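Local coordinates for lipoprotein (Mycoplasma mycoides subsp. capri, PDB 7ADK) that probably cleaves proteins at the mycoplasma surface as a membrane-tethered peptidase of the chymotrypsin-like PA clan, at residues 174-177 with 178-181; 208-211 with 212-215; 620-623 with 624-628; 762-765 with 766-770. One frame throughout, in Å; residues are numbered along the deposited sequence.

All four contacts are local, between residues a few positions apart at helix ends and chain reversals. Contacts 1, 2 and 3 lie at the surface, whereas contact 4 is buried. Contacts 1 and 2 sit on successive helices, with centres about 18 Å apart, and treat opposite ends: in contact 1 a carboxylate receives donors at a helix start, and in contact 2 side-chain donors meet carbonyls at a helix finish. Contacts 3 and 4 both reverse the chain in the peptidase family region and touch each other, Asp-628 against Lys-766. In contact 3 one carbonyl takes two amides beside a weak carboxylate-phenol bond; contact 4 closes a hairpin with a buried arginine held on one face.

Contact 1 of 4, residues 174-177 with 178-181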
loop_
_atom_site.group_PDB
_atom_site.type_symbol
_atom_site.label_atom_id
_atom_site.label_comp_id
_atom_site.label_asym_id
_atom_site.label_seq_id
_atom_site.Cartn_x
_atom_site.Cartn_y
_atom_site.Cartn_z
ATOM N N LYS B 174 -38.435 14.850 -4.040
ATOM C CA LYS B 174 -38.154 15.835 -5.106
ATOM C C LYS B 174 -37.691 15.189 -6.418
ATOM O O LYS B 174 -37.077 14.123 -6.411
ATOM C CB LYS B 174 -37.120 16.855 -4.587
ATOM C CG LYS B 174 -37.776 17.927 -3.706
ATOM C CD LYS B 174 -36.771 18.854 -3.015
ATOM C CE LYS B 174 -37.504 19.659 -1.940
ATOM N NZ LYS B 174 -36.628 20.519 -1.122
ATOM N N ASP B 175 -37.974 15.836 -7.549
ATOM C CA ASP B 175 -37.394 15.493 -8.860
ATOM C C ASP B 175 -36.020 16.158 -9.054
ATOM O O ASP B 175 -35.629 17.024 -8.279
ATOM C CB ASP B 175 -38.352 15.869 -10.002
ATOM C CG ASP B 175 -38.418 17.364 -10.321
ATOM O OD1 ASP B 175 -38.321 18.188 -9.388
ATOM O OD2 ASP B 175 -38.539 17.722 -11.513
ATOM N N GLN B 176 -35.275 15.809 -10.106
ATOM C CA GLN B 176 -33.918 16.336 -10.275
ATOM C C GLN B 176 -33.839 17.857 -10.456
ATOM O O GLN B 176 -32.910 18.467 -9.935
ATOM C CB GLN B 176 -33.172 15.625 -11.414
ATOM C CG GLN B 176 -32.603 14.257 -11.021
ATOM C CD GLN B 176 -31.760 14.251 -9.748
ATOM O OE1 GLN B 176 -31.799 13.325 -8.968
ATOM N NE2 GLN B 176 -31.025 15.287 -9.418
ATOM N N LYS B 177 -34.810 18.501 -11.113
ATOM C CA LYS B 177 -34.868 19.972 -11.199
ATOM C C LYS B 177 -35.000 20.617 -9.816
ATOM O O LYS B 177 -34.235 21.512 -9.477
ATOM C CB LYS B 177 -36.000 20.396 -12.142
ATOM C CG LYS B 177 -35.961 21.889 -12.480
ATOM C CD LYS B 177 -37.161 22.357 -13.312
ATOM C CE LYS B 177 -37.207 21.778 -14.723
ATOM N NZ LYS B 177 -38.336 22.276 -15.505
ATOM N N SER B 178 -35.929 20.148 -8.986
ATOM C CA SER B 178 -36.101 20.715 -7.638
ATOM C C SER B 178 -35.032 20.277 -6.622
ATOM O O SER B 178 -34.750 21.019 -5.683
ATOM C CB SER B 178 -37.509 20.436 -7.126
ATOM O OG SER B 178 -37.760 19.061 -7.027
ATOM N N ARG B 179 -34.396 19.110 -6.807
ATOM C CA ARG B 179 -33.147 18.724 -6.124
ATOM C C ARG B 179 -31.999 19.671 -6.461
ATOM O O ARG B 179 -31.335 20.136 -5.543
ATOM C CB ARG B 179 -32.741 17.290 -6.480
ATOM C CG ARG B 179 -33.543 16.215 -5.749
ATOM C CD ARG B 179 -33.069 14.832 -6.179
ATOM N NE ARG B 179 -33.788 13.748 -5.507
ATOM C CZ ARG B 179 -33.758 12.480 -5.857
ATOM N NH1 ARG B 179 -32.998 12.022 -6.794
ATOM N NH2 ARG B 179 -34.522 11.624 -5.270
ATOM N N PHE B 180 -31.812 20.021 -7.734
ATOM C CA PHE B 180 -30.780 20.981 -8.127
ATOM C C PHE B 180 -30.969 22.354 -7.481
ATOM O O PHE B 180 -30.032 22.883 -6.905
ATOM C CB PHE B 180 -30.714 21.153 -9.641
ATOM C CG PHE B 180 -29.720 22.214 -10.059
ATOM C CD1 PHE B 180 -28.364 21.891 -10.210
ATOM C CD2 PHE B 180 -30.153 23.522 -10.349
ATOM C CE1 PHE B 180 -27.456 22.856 -10.667
ATOM C CE2 PHE B 180 -29.249 24.479 -10.834
ATOM C CZ PHE B 180 -27.897 24.146 -10.993
ATOM N N ASP B 181 -32.166 22.934 -7.515
ATOM C CA ASP B 181 -32.425 24.247 -6.918
ATOM C C ASP B 181 -32.107 24.310 -5.409
ATOM O O ASP B 181 -31.757 25.378 -4.903
ATOM C CB ASP B 181 -33.887 24.640 -7.161
ATOM C CG ASP B 181 -34.290 24.923 -8.611
ATOM O OD1 ASP B 181 -35.514 25.013 -8.858
ATOM O OD2 ASP B 181 -33.426 25.135 -9.487
#
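Gln-176 and Arg-179, one turn apart at the start of helix 176-192, meet through their polar ends: NH1 of Arg-179 donates to OE1 of Gln-176 at 2.8 Å. The two side chains cross obliquely, with the amide and guanidinium planes 73° apart. The oxygen arrives at the edge of the guanidinium, near its plane, while NH1 stands tilted out of the amide plane. A bend at chi2 of Gln-176 (-51°) turns the amide toward the straight arginine chain, and OE1 lies 3.4 Å from CD of Arg-179. Over one guanidinium face sits the carbonyl oxygen of Lys-174, and the carbonyls of Tyr-171 and Thr-172 accept from NE and NH2. The arginine thus ties the end of helix 165-173 to the first turn of the next helix.

This junction carries an N-cap. Asp-175 precedes the helix, and its OD1 accepts twice from Ser-178: from N at 3.1 Å, above the carboxylate plane, and from OG at 2.6 Å, nearly in line with the C-O bond. The donors and the helix start would probably favour the charged carboxylate. CB of Lys-174 lies 3.4 Å from OG of Ser-178, while the ammonium group of Lys-174 turns to a salt bridge with Glu-170. Regular helical bonding begins with Arg-179 N to Asp-175 O at 2.8 Å, and the Phe-180 ring is directed elsewhere, onto Ile-701 and Ile-707.

Contact 2 of 4, residues 208-211 with 212-215; sequences RGLE and TKQE
Thr-212 N bonds to Arg-208 O and Lys-213 N to Gly-209 O, both in the i to i-4 pattern of an alpha-helix, but Gln-214 N reaches back just three residues to Glu-211 O at 3.0 Å. Here the C-terminal end of helix 208-212 gives way to a type I beta turn from Thr-212 to Glu-215. The side chains follow the same direction of pairing, with donors of the later residues turned back on the last helical turn. OG1 of Thr-212 sits beside its own backbone N (chi1 -59°) and so points back to Arg-208 O, bonding at 2.7 Å. That oxygen also takes the Thr-212 amide, and the two donors come to opposite faces of the carbonyl plane. Lys-213 lies alongside Leu-210, pointing the same way; its chain runs past Leu-210 O and bends at chi4 (-57°) so that NZ bonds to this oxygen at 2.8 Å. The positive charge would probably suit the partial negative charge at the helix C-terminus. Toward the neighbouring loop, Thr-212 packs on Leu-799. Glu-211 and Gln-214 form a second side-by-side pair: NE2 of Gln-214 donates in its own amide plane to the syn side of Glu-211 OE2, 2.8 Å away but tilted 33° from the carboxylate plane.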
loop_
_atom_site.group_PDB
_atom_site.type_symbol
_atom_site.label_atom_id
_atom_site.label_comp_id
_atom_site.label_asym_id
_atom_site.label_seq_id
_atom_site.Cartn_x
_atom_site.Cartn_y
_atom_site.Cartn_z
ATOM N N ARG B 208 -34.181 38.339 -21.022
ATOM C CA ARG B 208 -34.886 37.450 -21.958
ATOM C C ARG B 208 -34.118 36.150 -22.221
ATOM O O ARG B 208 -34.739 35.118 -22.429
ATOM C CB ARG B 208 -35.261 38.204 -23.246
ATOM C CG ARG B 208 -34.086 38.701 -24.092
ATOM C CD ARG B 208 -33.695 37.753 -25.208
ATOM N NE ARG B 208 -32.449 38.161 -25.856
ATOM C CZ ARG B 208 -31.816 37.557 -26.830
ATOM N NH1 ARG B 208 -32.273 36.511 -27.445
ATOM N NH2 ARG B 208 -30.674 38.037 -27.182
ATOM N N GLY B 209 -32.788 36.125 -22.127
ATOM C CA GLY B 209 -32.027 34.871 -22.107
ATOM C C GLY B 209 -32.289 34.044 -20.844
ATOM O O GLY B 209 -32.594 32.859 -20.916
ATOM N N LEU B 210 -32.299 34.677 -19.678
ATOM C CA LEU B 210 -32.700 34.078 -18.406
ATOM C C LEU B 210 -34.179 33.625 -18.379
ATOM O O LEU B 210 -34.536 32.789 -17.561
ATOM C CB LEU B 210 -32.296 35.070 -17.290
ATOM C CG LEU B 210 -32.787 34.779 -15.860
ATOM C CD1 LEU B 210 -31.811 35.347 -14.831
ATOM C CD2 LEU B 210 -34.148 35.411 -15.567
ATOM N N GLU B 211 -35.057 34.094 -19.260
ATOM C CA GLU B 211 -36.380 33.492 -19.470
ATOM C C GLU B 211 -36.389 32.445 -20.598
ATOM O O GLU B 211 -37.150 31.489 -20.537
ATOM C CB GLU B 211 -37.424 34.583 -19.717
ATOM C CG GLU B 211 -37.675 35.480 -18.496
ATOM C CD GLU B 211 -38.551 34.849 -17.396
ATOM O OE1 GLU B 211 -39.088 35.612 -16.562
ATOM O OE2 GLU B 211 -38.746 33.612 -17.355
ATOM N N THR B 212 -35.478 32.520 -21.568
ATOM C CA THR B 212 -35.276 31.487 -22.605
ATOM C C THR B 212 -34.737 30.174 -22.022
ATOM O O THR B 212 -34.903 29.111 -22.612
ATOM C CB THR B 212 -34.371 32.010 -23.729
ATOM O OG1 THR B 212 -34.958 33.150 -24.305
ATOM C CG2 THR B 212 -34.154 31.031 -24.868
ATOM N N LYS B 213 -34.197 30.201 -20.798
ATOM C CA LYS B 213 -33.921 29.002 -19.996
ATOM C C LYS B 213 -35.185 28.239 -19.536
ATOM O O LYS B 213 -35.067 27.190 -18.912
ATOM C CB LYS B 213 -32.980 29.366 -18.835
ATOM C CG LYS B 213 -33.763 29.729 -17.570
ATOM C CD LYS B 213 -32.932 30.450 -16.512
ATOM C CE LYS B 213 -33.684 30.572 -15.173
ATOM N NZ LYS B 213 -34.991 31.258 -15.288
ATOM N N GLN B 214 -36.407 28.722 -19.783
ATOM C CA GLN B 214 -37.596 27.914 -19.464
ATOM C C GLN B 214 -37.692 26.637 -20.323
ATOM O O GLN B 214 -38.318 25.661 -19.912
ATOM C CB GLN B 214 -38.880 28.749 -19.553
ATOM C CG GLN B 214 -39.039 29.713 -18.365
ATOM C CD GLN B 214 -40.446 30.293 -18.240
ATOM O OE1 GLN B 214 -41.456 29.642 -18.454
ATOM N NE2 GLN B 214 -40.586 31.533 -17.873
ATOM N N GLU B 215 -37.031 26.595 -21.479
ATOM C CA GLU B 215 -36.884 25.381 -22.285
ATOM C C GLU B 215 -35.811 24.421 -21.731
ATOM O O GLU B 215 -35.976 23.202 -21.803
ATOM C CB GLU B 215 -36.560 25.786 -23.732
ATOM C CG GLU B 215 -37.781 26.057 -24.615
ATOM C CD GLU B 215 -38.885 26.915 -23.988
ATOM O OE1 GLU B 215 -40.022 26.415 -23.857
ATOM O OE2 GLU B 215 -38.644 28.098 -23.675
#

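Contact 3 of 4, residues 620-623 with 624-628; sequences EDEL and KKYND
Glu-622 and Tyr-626 meet along most of the glutamate side chain. At its root, CB of Glu-622 lies 3.4 Å from CE2 of Tyr-626, approaching the ring at a slant. CG stands anti to the carbonyl carbon and the chain continues extended (chi2 -171°), which carries the carboxylate past the ring to the phenol. There CD lies 3.3 Å from OH of Tyr-626. At the tip, OE1 accepts a weak hydrogen bond from that hydroxyl at 2.7 Å, while OE2 stands 3.5 Å from OH at an angle too poor for bonding. The carboxylate and ring planes are 68° apart. Both side chains also pack on Tyr-689 of helix 688-691, which places this pair against a neighbouring element.

In the backbone, Glu-622 O accepts from Lys-625 N and from Tyr-626 N, each at 2.8 Å, so one carbonyl grips two successive amides. Asn-627, in the following turn, reaches back to Lys-624, its OD1 accepting from Lys-624 N at 2.8 Å, and CD1 of Leu-623 rests 3.5 Å from the same oxygen. Lys-693 donates to the carbonyls of Tyr-626 and Asp-628. With Lys-624 at a positive phi of 79°, residues 622-625 have the form of a type II beta turn, which runs directly into the type I turn from Lys-625 to Asp-628.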
loop_
_atom_site.group_PDB
_atom_site.type_symbol
_atom_site.label_atom_id
_atom_site.label_comp_id
_atom_site.label_asym_id
_atom_site.label_seq_id
_atom_site.Cartn_x
_atom_site.Cartn_y
_atom_site.Cartn_z
ATOM N N GLU B 620 -39.412 -6.143 -2.103
ATOM C CA GLU B 620 -39.274 -6.846 -3.392
ATOM C C GLU B 620 -38.664 -5.991 -4.526
ATOM O O GLU B 620 -38.153 -6.536 -5.502
ATOM C CB GLU B 620 -40.651 -7.426 -3.770
ATOM C CG GLU B 620 -40.733 -8.323 -5.015
ATOM C CD GLU B 620 -39.859 -9.592 -4.987
ATOM O OE1 GLU B 620 -39.325 -9.970 -3.922
ATOM O OE2 GLU B 620 -39.730 -10.264 -6.035
ATOM N N ASP B 621 -38.643 -4.657 -4.407
ATOM C CA ASP B 621 -38.048 -3.737 -5.398
ATOM C C ASP B 621 -36.501 -3.624 -5.325
ATOM O O ASP B 621 -35.915 -2.561 -5.518
ATOM C CB ASP B 621 -38.777 -2.381 -5.436
ATOM C CG ASP B 621 -38.528 -1.440 -4.259
ATOM O OD1 ASP B 621 -37.947 -1.855 -3.239
ATOM O OD2 ASP B 621 -38.941 -0.264 -4.355
ATOM N N GLU B 622 -35.808 -4.734 -5.055
ATOM C CA GLU B 622 -34.440 -4.892 -5.549
ATOM C C GLU B 622 -34.449 -5.003 -7.072
ATOM O O GLU B 622 -33.611 -4.412 -7.739
ATOM C CB GLU B 622 -33.792 -6.165 -5.030
ATOM C CG GLU B 622 -33.549 -6.243 -3.536
ATOM C CD GLU B 622 -32.707 -7.478 -3.216
ATOM O OE1 GLU B 622 -32.973 -8.566 -3.769
ATOM O OE2 GLU B 622 -31.744 -7.375 -2.438
ATOM N N LEU B 623 -35.432 -5.701 -7.650
ATOM C CA LEU B 623 -35.801 -5.538 -9.050
ATOM C C LEU B 623 -36.068 -4.043 -9.279
ATOM O O LEU B 623 -36.706 -3.405 -8.448
ATOM C CB LEU B 623 -37.033 -6.415 -9.327
ATOM C CG LEU B 623 -37.526 -6.453 -10.784
ATOM C CD1 LEU B 623 -36.690 -7.358 -11.669
ATOM C CD2 LEU B 623 -38.944 -6.972 -10.824
ATOM N N LYS B 624 -35.558 -3.487 -10.375
ATOM C CA LYS B 624 -35.432 -2.049 -10.683
ATOM C C LYS B 624 -34.260 -1.301 -10.026
ATOM O O LYS B 624 -33.927 -0.223 -10.497
ATOM C CB LYS B 624 -36.789 -1.306 -10.638
ATOM C CG LYS B 624 -37.052 -0.435 -9.401
ATOM C CD LYS B 624 -38.492 0.083 -9.372
ATOM C CE LYS B 624 -38.831 0.899 -8.120
ATOM N NZ LYS B 624 -38.077 2.156 -8.018
ATOM N N LYS B 625 -33.550 -1.889 -9.048
ATOM C CA LYS B 625 -32.181 -1.498 -8.604
ATOM C C LYS B 625 -31.108 -2.415 -9.204
ATOM O O LYS B 625 -30.096 -1.926 -9.681
ATOM C CB LYS B 625 -32.132 -1.410 -7.064
ATOM C CG LYS B 625 -30.755 -1.503 -6.381
ATOM C CD LYS B 625 -29.774 -0.358 -6.628
ATOM C CE LYS B 625 -28.450 -0.692 -5.951
ATOM N NZ LYS B 625 -27.433 0.350 -6.066
ATOM N N TYR B 626 -31.340 -3.722 -9.303
ATOM C CA TYR B 626 -30.511 -4.625 -10.117
ATOM C C TYR B 626 -30.461 -4.198 -11.593
ATOM O O TYR B 626 -29.415 -4.267 -12.222
ATOM C CB TYR B 626 -31.059 -6.053 -10.061
ATOM C CG TYR B 626 -31.002 -6.786 -8.737
ATOM C CD1 TYR B 626 -29.774 -6.952 -8.067
ATOM C CD2 TYR B 626 -32.150 -7.430 -8.243
ATOM C CE1 TYR B 626 -29.700 -7.754 -6.914
ATOM C CE2 TYR B 626 -32.078 -8.229 -7.087
ATOM C CZ TYR B 626 -30.853 -8.387 -6.411
ATOM O OH TYR B 626 -30.785 -9.139 -5.285
ATOM N N ASN B 627 -31.597 -3.771 -12.138
ATOM C CA ASN B 627 -31.803 -3.478 -13.554
ATOM C C ASN B 627 -31.356 -2.071 -13.976
ATOM O O ASN B 627 -31.522 -1.711 -15.141
ATOM C CB ASN B 627 -33.275 -3.737 -13.915
ATOM C CG ASN B 627 -33.819 -5.026 -13.332
ATOM O OD1 ASN B 627 -34.074 -5.119 -12.140
ATOM N ND2 ASN B 627 -33.990 -6.050 -14.116
ATOM N N ASP B 628 -30.796 -1.273 -13.063
ATOM C CA ASP B 628 -30.074 -0.063 -13.443
ATOM C C ASP B 628 -28.874 -0.435 -14.329
ATOM O O ASP B 628 -28.176 -1.411 -14.050
ATOM C CB ASP B 628 -29.582 0.714 -12.214
ATOM C CG ASP B 628 -30.645 1.390 -11.355
ATOM O OD1 ASP B 628 -31.748 1.676 -11.848
ATOM O OD2 ASP B 628 -30.369 1.680 -10.174
#

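Contact 4 of 4, residues 762-765 with 766-770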
loop_
_atom_site.group_PDB
_atom_site.type_symbol
_atom_site.label_atom_id
_atom_site.label_comp_id
_atom_site.label_asym_id
_atom_site.label_seq_id
_atom_site.Cartn_x
_atom_site.Cartn_y
_atom_site.Cartn_z
ATOM N N SER B 762 -11.332 3.714 -19.876
ATOM C CA SER B 762 -12.673 3.540 -20.433
ATOM C C SER B 762 -13.730 3.404 -19.346
ATOM O O SER B 762 -13.714 2.442 -18.585
ATOM C CB SER B 762 -12.749 2.314 -21.343
ATOM O OG SER B 762 -12.501 1.128 -20.630
ATOM N N VAL B 763 -14.708 4.298 -19.349
ATOM C CA VAL B 763 -16.003 4.069 -18.738
ATOM C C VAL B 763 -16.784 3.128 -19.637
ATOM O O VAL B 763 -16.894 3.371 -20.837
ATOM C CB VAL B 763 -16.741 5.409 -18.599
ATOM C CG1 VAL B 763 -18.094 5.291 -17.924
ATOM C CG2 VAL B 763 -15.903 6.465 -17.883
ATOM N N ARG B 764 -17.381 2.081 -19.084
ATOM C CA ARG B 764 -18.233 1.137 -19.813
ATOM C C ARG B 764 -19.559 0.957 -19.128
ATOM O O ARG B 764 -19.746 1.406 -18.016
ATOM C CB ARG B 764 -17.559 -0.229 -19.937
ATOM C CG ARG B 764 -16.113 -0.100 -20.349
ATOM C CD ARG B 764 -15.556 -1.444 -20.742
ATOM N NE ARG B 764 -14.127 -1.307 -20.987
ATOM C CZ ARG B 764 -13.338 -2.148 -21.583
ATOM N NH1 ARG B 764 -13.733 -3.295 -21.991
ATOM N NH2 ARG B 764 -12.115 -1.813 -21.772
ATOM N N THR B 765 -20.458 0.245 -19.767
ATOM C CA THR B 765 -21.684 -0.238 -19.137
ATOM C C THR B 765 -21.880 -1.738 -19.328
ATOM O O THR B 765 -21.105 -2.385 -20.027
ATOM C CB THR B 765 -22.877 0.624 -19.526
ATOM O OG1 THR B 765 -23.901 0.437 -18.587
ATOM C CG2 THR B 765 -23.414 0.339 -20.907
ATOM N N LYS B 766 -22.891 -2.285 -18.645
ATOM C CA LYS B 766 -23.075 -3.682 -18.208
ATOM C C LYS B 766 -22.602 -4.790 -19.142
ATOM O O LYS B 766 -21.984 -5.739 -18.664
ATOM C CB LYS B 766 -24.564 -3.924 -17.954
ATOM C CG LYS B 766 -25.106 -3.208 -16.717
ATOM C CD LYS B 766 -26.598 -3.472 -16.489
ATOM C CE LYS B 766 -26.967 -4.959 -16.386
ATOM N NZ LYS B 766 -28.409 -5.169 -16.146
ATOM N N ASP B 767 -22.915 -4.719 -20.434
ATOM C CA ASP B 767 -22.625 -5.798 -21.386
ATOM C C ASP B 767 -21.332 -5.569 -22.185
ATOM O O ASP B 767 -21.208 -5.996 -23.334
ATOM C CB ASP B 767 -23.845 -6.114 -22.252
ATOM C CG ASP B 767 -24.169 -5.055 -23.299
ATOM O OD1 ASP B 767 -24.349 -3.871 -22.944
ATOM O OD2 ASP B 767 -24.281 -5.413 -24.499
ATOM N N ASN B 768 -20.363 -4.890 -21.568
ATOM C CA ASN B 768 -19.083 -4.506 -22.152
ATOM C C ASN B 768 -19.235 -3.516 -23.320
ATOM O O ASN B 768 -18.634 -3.667 -24.385
ATOM C CB ASN B 768 -18.216 -5.753 -22.421
ATOM C CG ASN B 768 -16.736 -5.486 -22.404
ATOM O OD1 ASN B 768 -16.271 -4.456 -21.944
ATOM N ND2 ASN B 768 -15.926 -6.394 -22.881
ATOM N N LYS B 769 -20.077 -2.494 -23.116
ATOM C CA LYS B 769 -20.271 -1.365 -24.041
ATOM C C LYS B 769 -19.479 -0.145 -23.576
ATOM O O LYS B 769 -19.777 0.438 -22.543
ATOM C CB LYS B 769 -21.758 -1.013 -24.163
ATOM C CG LYS B 769 -22.495 -1.846 -25.208
ATOM C CD LYS B 769 -23.948 -1.380 -25.344
ATOM C CE LYS B 769 -24.726 -2.134 -26.427
ATOM N NZ LYS B 769 -25.425 -3.323 -25.908
ATOM N N LEU B 770 -18.505 0.272 -24.377
ATOM C CA LEU B 770 -17.671 1.457 -24.209
ATOM C C LEU B 770 -18.502 2.729 -24.321
ATOM O O LEU B 770 -19.169 2.963 -25.322
ATOM C CB LEU B 770 -16.578 1.446 -25.287
ATOM C CG LEU B 770 -15.470 0.408 -25.088
ATOM C CD1 LEU B 770 -14.635 0.324 -26.349
ATOM C CD2 LEU B 770 -14.525 0.816 -23.975
#
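Arg-764 and Asn-768 lie side by side in this buried contact, their guanidinium and amide planes nearly coplanar at 11°. NH1 of Arg-764 donates to OD1 of Asn-768 at 2.8 Å, with each partner in the other's plane and a lone pair of the amide oxygen used. CD2 of Leu-770 lies over one guanidinium face, offset toward the rim, 3.7 Å from NE. On the far edge NE and NH2 both grip OG of Ser-762, the NE bond being 2.9 Å long. The flat group is thereby fixed in rotation by bonds at two edges.

What positions these side chains is the antiparallel pairing of strands 761-765 and 769-778. Thr-765 N donates to Lys-769 O at 2.9 Å, and Lys-769 N returns a bond to Thr-765 O at 3.3 Å. Asn-768 N adds a weak bond to the same Thr-765 oxygen. On the face of Thr-765 and Lys-769, CG2 of the threonine meets CB of the lysine at 3.9 Å; OG1 turns to Asp-630 O. Farther round the loop, NZ of Lys-769 forms a salt bridge with OD2 of Asp-767, which Lys-594 also engages. Trp-427, from the other sheet, touches Ser-762, Arg-764 and Leu-770. Asn-768, in the left-handed helical conformation (phi 64°), and Lys-769 both face Thr-765, which makes this a beta hairpin closed by a G1 beta bulge.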